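Local coordinates for protein probable transcriptional regulator (Pseudomonas aeruginosa PAO1, PDB 2GEN) that probably binds DNA as a transcriptional regulator of the TetR family, and forms a two-subunit assembly, at residues Arg78-Thr83 with Glu142-Glu147; Ala154-Gly159 with Asp190-Ala195; Ala68-Gly73 with Val88-Asp93. All blocks are in the same frame, centred on the assembly; numbering follows the deposited sequence.

Interaction 1. Residues Arg78-Thr83 with Glu142-Glu147; sequences RSAEET and EGLFRE
Ala80, in the first turn of helix 80-97, faces Leu144 in the irregular chain that follows helix 118-141, their CA atoms 7.4 Å apart and no hydrogen bond joining the two backbones. The touch is purely apolar. The Ala80 methyl points at the loop and meets one branch of Leu144, CB to CD1 at 3.8 Å. Leu144 sets its CG beside its own backbone N, opposite the carbonyl carbon (chi1 -63°), and its extended chain carries CD1 to the alanine. Phe145 adds a looser contact: its CE1 approaches Ala80 CB obliquely at 4.3 Å. A small methyl suits a position shared by a branched chain and a ring. Both backbones are shaped by helix ends. Ser79 is the N-cap, its OG accepting from Glu82 N at 3.0 Å in an almost straight bond (175°). The Glu82 carboxylate turns back to the start of the segment, where OE1 takes Arg78 N from above its plane at 2.9 Å. Across the contact, Gly143 ends helix 118-141 in a Schellman motif, and its positive phi suits a residue without a side chain. Around the methyl, Tyr139 of helix 118-141 and Trp189 of helix 181-192 close in, while Phe145 packs edge-to-face on Phe153 of helix 150-169, so the loop is wedged among four helices.

Interaction 2. Residues Ala154-Gly159 with Asp190-Ala195; sequences ASVVIG and DSVRAA
Val156 and Val192 meet methyl to methyl, CG2 to CG1 at 3.5 Å, the nearest approach between segment 154-159 and segment 190-195. The two side chains lie alongside one another, pointing opposite ways, and Val156 CG2 also rests on Ser191 CB at 3.7 Å. Val157, one residue on, lies roughly perpendicular to Val192 and lays its CG2 on the same CG1 at 3.7 Å. A single methyl of Val192 thus rests against two methyls of helix 150-169. Val192 presents CG1 by setting it beside its backbone N, opposite the carbonyl carbon (chi1 -65°). Val156 has chi1 -20°, an eclipsed torsion that may reflect strain or uncertainty in its modelled position. Short beta-branched side chains suit the place, since the helices come close: CA atoms of Val156 and Ser191 lie 7.3 Å apart. Farther out, Met148 touches both Val156 and Val192, and Val84, Leu87 and Val88 of helix 80-97 cover the same apolar patch. Ser191 is small enough to pack by its CB while its OG hydrogen-bonds Val187 O of its own helix and Ser191 OG of the second subunit. Beyond the last turn, Arg193 folds back on Asp190, NE to OD1 at 2.8 Å, a salt bridge in the guanidinium plane using the anti lone pair of the carboxylate. Val156 also packs on Leu184 of the second subunit, placing the pair beside the dimer interface, consistent with the four-helix dimerisation bundle known from TetR regulators. With no hydrogen bond across it, the contact relies on close-fitting apolar surfaces, while the polar groups around it find their partners elsewhere, some of them in the second subunit.

Interaction 3. Residues Ala68-Gly73 with Val88-Asp93; sequences ALLEAG and VTSYID
Leu69 and Leu70 of helix 51-76 close on Ser90 of helix 80-97 without any aromatic ring between them; the ring in these segments, that of Tyr91, is turned to His162, which it meets edge-to-face. The flat peptide unit that does take part is that of Ser90, whose O is approached by Leu69 CD1 at 3.7 Å. Ser90 points its CB at the gap between the two leucines. Leu69 CB lies 3.9 Å from Ser90 OG, and Leu70 CD2 reaches the same OG at 3.9 Å, both ordinary van der Waals contacts. Leu70 leaves its helix to one side of Ser90, and its branch returns because CG sits beside the backbone N (chi1 -62°). A serine fits here because it is short: the CA atoms of Leu69 and Ser90 approach to 6.3 Å. Its hydroxyl, buried among carbon atoms, is satisfied by a hydrogen bond to Leu86 O one turn earlier in the same helix. Tyr66 of helix 51-76 also touches Ser90, Leu69 packs on Trp94 and Leu70 on Leu86 and Leu87, so the two successive helices, running in roughly opposing senses, pack together here, with helices 150-169 and 181-192 covering Val88 on another side of helix 80-97.

Overall arrangement
The three contacts tie together the helices that follow the predicted helix-turn-helix of residues 29-48. Helix 80-97 serves two of them: its start in interaction 1 and its middle in interaction 3, whose centres are about 17 Å apart and whose segments interleave in sequence. Interaction 2 follows both in sequence. Its centre lies about 10 Å from that of interaction 1, and the two are stitched by probable backbone bonds, Arg146 N to Val192 O and Leu144 O to Ala194 N. Interaction 3, about 16 Å from it, touches it through Val88 and Tyr91. Interactions 1 and 2 both lie next to the second subunit, interaction 1 through Arg146, consistent with a place beside the dimer interface.

Interaction 1. Residues Arg78-Thr83 with Glu142-Glu147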
loop_
_atom_site.group_PDB
_atom_site.type_symbol
_atom_site.label_atom_id
_atom_site.label_comp_id
_atom_site.label_asym_id
_atom_site.label_seq_id
_atom_site.Cartn_x
_atom_site.Cartn_y
_atom_site.Cartn_z
ATOM N N ARG A 78 12.120 11.826 23.654
ATOM C CA ARG A 78 12.683 11.567 24.975
ATOM C C ARG A 78 12.770 10.081 25.364
ATOM O O ARG A 78 13.191 9.760 26.482
ATOM C CB ARG A 78 11.880 12.355 25.995
ATOM C CG ARG A 78 11.791 11.778 27.377
ATOM C CD ARG A 78 10.910 12.698 28.204
ATOM N NE ARG A 78 11.245 14.085 27.869
ATOM C CZ ARG A 78 12.185 14.786 28.493
ATOM N NH1 ARG A 78 12.869 14.229 29.504
ATOM N NH2 ARG A 78 12.419 16.042 28.122
ATOM N N SER A 79 12.365 9.198 24.452
ATOM C CA SER A 79 12.187 7.760 24.731
ATOM C C SER A 79 11.977 6.945 23.475
ATOM O O SER A 79 11.643 7.487 22.394
ATOM C CB SER A 79 10.966 7.531 25.633
ATOM O OG SER A 79 9.760 7.884 24.956
ATOM N N ALA A 80 12.146 5.632 23.624
ATOM C CA ALA A 80 11.914 4.700 22.510
ATOM C C ALA A 80 10.439 4.871 22.098
ATOM O O ALA A 80 10.144 4.890 20.918
ATOM C CB ALA A 80 12.135 3.269 22.973
ATOM N N GLU A 81 9.571 4.981 23.099
ATOM C CA GLU A 81 8.139 5.147 22.804
ATOM C C GLU A 81 7.881 6.381 21.912
ATOM O O GLU A 81 7.236 6.301 20.850
ATOM C CB GLU A 81 7.338 5.274 24.097
ATOM C CG GLU A 81 5.852 5.454 23.833
ATOM C CD GLU A 81 5.011 5.580 25.085
ATOM O OE1 GLU A 81 5.543 5.532 26.210
ATOM O OE2 GLU A 81 3.785 5.777 24.940
ATOM N N GLU A 82 8.401 7.538 22.318
ATOM C CA GLU A 82 8.260 8.715 21.455
ATOM C C GLU A 82 8.879 8.547 20.055
ATOM O O GLU A 82 8.359 9.031 19.038
ATOM C CB GLU A 82 8.862 9.936 22.141
ATOM C CG GLU A 82 8.018 10.440 23.322
ATOM C CD GLU A 82 8.380 11.876 23.750
ATOM O OE1 GLU A 82 9.370 12.468 23.239
ATOM O OE2 GLU A 82 7.686 12.391 24.655
ATOM N N THR A 83 10.016 7.849 19.981
ATOM C CA THR A 83 10.669 7.651 18.681
ATOM C C THR A 83 9.781 6.852 17.719
ATOM O O THR A 83 9.637 7.178 16.551
ATOM C CB THR A 83 12.089 7.021 18.943
ATOM O OG1 THR A 83 12.840 7.891 19.806
ATOM C CG2 THR A 83 12.830 6.837 17.613
ATOM N N GLU A 142 19.125 -2.065 23.712
ATOM C CA GLU A 142 18.709 -2.051 25.103
ATOM C C GLU A 142 17.574 -3.059 25.415
ATOM O O GLU A 142 17.103 -3.113 26.572
ATOM C CB GLU A 142 18.287 -0.631 25.476
ATOM C CG GLU A 142 19.482 0.349 25.451
ATOM C CD GLU A 142 19.061 1.822 25.401
ATOM O OE1 GLU A 142 17.928 2.193 25.804
ATOM O OE2 GLU A 142 19.912 2.636 24.964
ATOM N N GLY A 143 17.116 -3.765 24.384
ATOM C CA GLY A 143 16.112 -4.817 24.522
ATOM C C GLY A 143 14.728 -4.219 24.700
ATOM O O GLY A 143 13.836 -4.853 25.314
ATOM N N LEU A 144 14.533 -2.999 24.194
ATOM C CA LEU A 144 13.237 -2.306 24.418
ATOM C C LEU A 144 12.150 -2.770 23.466
ATOM O O LEU A 144 10.967 -2.443 23.681
ATOM C CB LEU A 144 13.397 -0.785 24.346
ATOM C CG LEU A 144 14.326 -0.238 25.450
ATOM C CD1 LEU A 144 14.364 1.261 25.342
ATOM C CD2 LEU A 144 13.947 -0.659 26.881
ATOM N N PHE A 145 12.543 -3.519 22.441
ATOM C CA PHE A 145 11.600 -3.956 21.420
ATOM C C PHE A 145 11.489 -5.471 21.395
ATOM O O PHE A 145 12.484 -6.207 21.657
ATOM C CB PHE A 145 12.019 -3.535 20.010
ATOM C CG PHE A 145 12.241 -2.040 19.833
ATOM C CD1 PHE A 145 11.228 -1.119 20.180
ATOM C CD2 PHE A 145 13.375 -1.575 19.234
ATOM C CE1 PHE A 145 11.438 0.258 19.997
ATOM C CE2 PHE A 145 13.576 -0.183 19.030
ATOM C CZ PHE A 145 12.618 0.706 19.392
ATOM N N ARG A 146 10.314 -5.938 20.994
ATOM C CA ARG A 146 10.161 -7.358 20.691
ATOM C C ARG A 146 11.065 -7.748 19.501
ATOM O O ARG A 146 11.284 -6.961 18.556
ATOM C CB ARG A 146 8.671 -7.688 20.490
ATOM C CG ARG A 146 8.228 -7.755 19.070
ATOM C CD ARG A 146 6.752 -8.281 18.923
ATOM N NE ARG A 146 6.746 -9.725 18.689
ATOM C CZ ARG A 146 5.701 -10.544 18.848
ATOM N NH1 ARG A 146 4.505 -10.090 19.268
ATOM N NH2 ARG A 146 5.871 -11.841 18.586
ATOM N N GLU A 147 11.615 -8.960 19.540
ATOM C CA GLU A 147 12.590 -9.396 18.512
ATOM C C GLU A 147 11.917 -9.602 17.157
ATOM O O GLU A 147 10.943 -10.355 17.051
ATOM C CB GLU A 147 13.313 -10.700 18.919
ATOM C CG GLU A 147 13.800 -10.770 20.390
ATOM C CD GLU A 147 14.863 -11.860 20.610
ATOM O OE1 GLU A 147 14.708 -12.985 20.058
ATOM O OE2 GLU A 147 15.868 -11.582 21.324
#

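Interaction 2. Residues Ala154-Gly159 with Asp190-Ala195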
loop_
_atom_site.group_PDB
_atom_site.type_symbol
_atom_site.label_atom_id
_atom_site.label_comp_id
_atom_site.label_asym_id
_atom_site.label_seq_id
_atom_site.Cartn_x
_atom_site.Cartn_y
_atom_site.Cartn_z
ATOM N N ALA A 154 9.810 -2.221 10.472
ATOM C CA ALA A 154 9.402 -1.066 9.642
ATOM C C ALA A 154 7.930 -1.161 9.225
ATOM O O ALA A 154 7.153 -0.202 9.397
ATOM C CB ALA A 154 10.302 -0.927 8.411
ATOM N N SER A 155 7.561 -2.332 8.697
ATOM C CA SER A 155 6.168 -2.585 8.240
ATOM C C SER A 155 5.174 -2.692 9.365
ATOM O O SER A 155 3.994 -2.277 9.155
ATOM C CB SER A 155 6.092 -3.867 7.382
ATOM O OG SER A 155 6.645 -3.587 6.107
ATOM N N VAL A 156 5.545 -3.245 10.523
ATOM C CA VAL A 156 4.594 -3.181 11.649
ATOM C C VAL A 156 4.366 -1.760 12.110
ATOM O O VAL A 156 3.210 -1.366 12.290
ATOM C CB VAL A 156 4.629 -4.284 12.816
ATOM C CG1 VAL A 156 5.332 -5.615 12.477
ATOM C CG2 VAL A 156 4.610 -3.804 14.215
ATOM N N VAL A 157 5.438 -0.967 12.202
ATOM C CA VAL A 157 5.239 0.408 12.717
ATOM C C VAL A 157 4.397 1.280 11.775
ATOM O O VAL A 157 3.445 1.980 12.252
ATOM C CB VAL A 157 6.603 1.085 13.044
ATOM C CG1 VAL A 157 6.400 2.617 13.374
ATOM C CG2 VAL A 157 7.221 0.375 14.209
ATOM N N ILE A 158 4.714 1.247 10.486
ATOM C CA ILE A 158 4.062 2.157 9.502
ATOM C C ILE A 158 2.957 1.539 8.645
ATOM O O ILE A 158 2.202 2.272 7.961
ATOM C CB ILE A 158 5.122 2.913 8.609
ATOM C CG1 ILE A 158 4.584 4.251 8.070
ATOM C CG2 ILE A 158 5.623 2.052 7.494
ATOM C CD1 ILE A 158 4.304 5.247 9.205
ATOM N N GLY A 159 2.875 0.192 8.602
ATOM C CA GLY A 159 1.918 -0.472 7.702
ATOM C C GLY A 159 0.464 -0.040 7.980
ATOM O O GLY A 159 -0.227 0.286 7.029
ATOM N N ASP A 190 2.698 -0.238 21.093
ATOM C CA ASP A 190 2.337 -1.503 21.724
ATOM C C ASP A 190 2.707 -2.766 20.924
ATOM O O ASP A 190 2.985 -3.832 21.535
ATOM C CB ASP A 190 0.834 -1.488 22.091
ATOM C CG ASP A 190 0.564 -0.640 23.277
ATOM O OD1 ASP A 190 1.439 -0.510 24.166
ATOM O OD2 ASP A 190 -0.577 -0.125 23.380
ATOM N N SER A 191 2.754 -2.642 19.596
ATOM C CA SER A 191 3.036 -3.752 18.715
ATOM C C SER A 191 4.510 -4.103 18.743
ATOM O O SER A 191 4.845 -5.266 18.606
ATOM C CB SER A 191 2.628 -3.470 17.283
ATOM O OG SER A 191 1.222 -3.325 17.221
ATOM N N VAL A 192 5.381 -3.101 18.920
ATOM C CA VAL A 192 6.825 -3.397 18.813
ATOM C C VAL A 192 7.538 -3.389 20.148
ATOM O O VAL A 192 8.690 -3.886 20.213
ATOM C CB VAL A 192 7.579 -2.450 17.840
ATOM C CG1 VAL A 192 7.102 -2.611 16.399
ATOM C CG2 VAL A 192 7.437 -0.990 18.311
ATOM N N ARG A 193 6.924 -2.880 21.203
ATOM C CA ARG A 193 7.626 -2.837 22.491
ATOM C C ARG A 193 7.826 -4.250 23.090
ATOM O O ARG A 193 7.055 -5.178 22.790
ATOM C CB ARG A 193 6.965 -1.901 23.482
ATOM C CG ARG A 193 5.626 -2.398 24.006
ATOM C CD ARG A 193 5.025 -1.278 24.790
ATOM N NE ARG A 193 3.728 -1.672 25.333
ATOM C CZ ARG A 193 3.563 -2.275 26.509
ATOM N NH1 ARG A 193 4.617 -2.564 27.281
ATOM N NH2 ARG A 193 2.342 -2.611 26.911
ATOM N N ALA A 194 8.907 -4.408 23.857
ATOM C CA ALA A 194 9.191 -5.667 24.577
ATOM C C ALA A 194 8.038 -6.059 25.511
ATOM O O ALA A 194 7.390 -5.202 26.098
ATOM C CB ALA A 194 10.479 -5.514 25.386
ATOM N N ALA A 195 7.824 -7.367 25.652
ATOM C CA ALA A 195 6.801 -7.949 26.547
ATOM C C ALA A 195 7.007 -7.681 28.045
ATOM O O ALA A 195 8.142 -7.448 28.509
ATOM C CB ALA A 195 6.694 -9.459 26.287
#

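Interaction 3. Residues Ala68-Gly73 with Val88-Asp93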
loop_
_atom_site.group_PDB
_atom_site.type_symbol
_atom_site.label_atom_id
_atom_site.label_comp_id
_atom_site.label_asym_id
_atom_site.label_seq_id
_atom_site.Cartn_x
_atom_site.Cartn_y
_atom_site.Cartn_z
ATOM N N ALA A 68 12.331 14.897 6.665
ATOM C CA ALA A 68 12.684 16.127 7.405
ATOM C C ALA A 68 11.936 16.200 8.738
ATOM O O ALA A 68 12.516 16.647 9.764
ATOM C CB ALA A 68 12.403 17.384 6.547
ATOM N N LEU A 69 10.678 15.740 8.739
ATOM C CA LEU A 69 9.891 15.643 9.990
ATOM C C LEU A 69 10.598 14.719 10.970
ATOM O O LEU A 69 10.742 15.036 12.157
ATOM C CB LEU A 69 8.478 15.145 9.707
ATOM C CG LEU A 69 7.591 16.189 9.018
ATOM C CD1 LEU A 69 6.238 15.594 8.781
ATOM C CD2 LEU A 69 7.459 17.516 9.833
ATOM N N LEU A 70 11.072 13.583 10.455
ATOM C CA LEU A 70 11.761 12.600 11.311
ATOM C C LEU A 70 13.031 13.153 11.853
ATOM O O LEU A 70 13.297 12.990 13.034
ATOM C CB LEU A 70 12.030 11.268 10.589
ATOM C CG LEU A 70 10.743 10.567 10.157
ATOM C CD1 LEU A 70 11.193 9.187 9.575
ATOM C CD2 LEU A 70 9.663 10.380 11.243
ATOM N N GLU A 71 13.801 13.807 10.997
ATOM C CA GLU A 71 15.060 14.429 11.423
ATOM C C GLU A 71 14.818 15.418 12.542
ATOM O O GLU A 71 15.461 15.324 13.598
ATOM C CB GLU A 71 15.809 15.022 10.221
ATOM C CG GLU A 71 17.033 15.883 10.632
ATOM C CD GLU A 71 18.253 15.095 11.109
ATOM O OE1 GLU A 71 18.337 13.870 10.867
ATOM O OE2 GLU A 71 19.162 15.731 11.713
ATOM N N ALA A 72 13.810 16.288 12.369
ATOM C CA ALA A 72 13.480 17.273 13.418
ATOM C C ALA A 72 13.070 16.571 14.711
ATOM O O ALA A 72 13.470 16.941 15.815
ATOM C CB ALA A 72 12.379 18.230 12.944
ATOM N N GLY A 73 12.257 15.546 14.576
ATOM C CA GLY A 73 11.726 14.859 15.745
ATOM C C GLY A 73 12.736 13.984 16.490
ATOM O O GLY A 73 12.693 13.911 17.709
ATOM N N VAL A 88 4.921 7.354 13.138
ATOM C CA VAL A 88 3.495 7.277 12.794
ATOM C C VAL A 88 2.841 8.648 12.726
ATOM O O VAL A 88 2.240 8.976 11.696
ATOM C CB VAL A 88 2.743 6.410 13.781
ATOM C CG1 VAL A 88 1.159 6.393 13.482
ATOM C CG2 VAL A 88 3.278 4.947 13.679
ATOM N N THR A 89 2.973 9.436 13.798
ATOM C CA THR A 89 2.286 10.795 13.746
ATOM C C THR A 89 2.822 11.654 12.600
ATOM O O THR A 89 2.068 12.431 12.038
ATOM C CB THR A 89 2.413 11.547 15.066
ATOM O OG1 THR A 89 3.798 11.820 15.322
ATOM C CG2 THR A 89 1.865 10.706 16.199
ATOM N N SER A 90 4.117 11.570 12.260
ATOM C CA SER A 90 4.665 12.370 11.176
ATOM C C SER A 90 3.995 12.036 9.847
ATOM O O SER A 90 3.677 12.928 9.053
ATOM C CB SER A 90 6.196 12.240 11.087
ATOM O OG SER A 90 6.777 12.735 12.260
ATOM N N TYR A 91 3.753 10.738 9.618
ATOM C CA TYR A 91 3.153 10.332 8.373
ATOM C C TYR A 91 1.682 10.763 8.309
ATOM O O TYR A 91 1.273 11.398 7.334
ATOM C CB TYR A 91 3.297 8.814 8.180
ATOM C CG TYR A 91 2.670 8.422 6.900
ATOM C CD1 TYR A 91 3.253 8.816 5.676
ATOM C CD2 TYR A 91 1.460 7.714 6.877
ATOM C CE1 TYR A 91 2.644 8.472 4.448
ATOM C CE2 TYR A 91 0.853 7.371 5.667
ATOM C CZ TYR A 91 1.445 7.741 4.477
ATOM O OH TYR A 91 0.833 7.431 3.281
ATOM N N ILE A 92 0.935 10.496 9.369
ATOM C CA ILE A 92 -0.505 10.779 9.401
ATOM C C ILE A 92 -0.684 12.305 9.261
ATOM O O ILE A 92 -1.432 12.761 8.413
ATOM C CB ILE A 92 -1.147 10.223 10.685
ATOM C CG1 ILE A 92 -1.172 8.681 10.621
ATOM C CG2 ILE A 92 -2.583 10.848 10.874
ATOM C CD1 ILE A 92 -1.995 8.127 9.502
ATOM N N ASP A 93 0.073 13.055 10.047
ATOM C CA ASP A 93 -0.065 14.543 10.023
ATOM C C ASP A 93 0.270 15.093 8.655
ATOM O O ASP A 93 -0.412 15.983 8.183
ATOM C CB ASP A 93 0.818 15.163 11.074
ATOM C CG ASP A 93 0.332 14.855 12.479
ATOM O OD1 ASP A 93 -0.809 14.313 12.626
ATOM O OD2 ASP A 93 1.055 15.166 13.461
#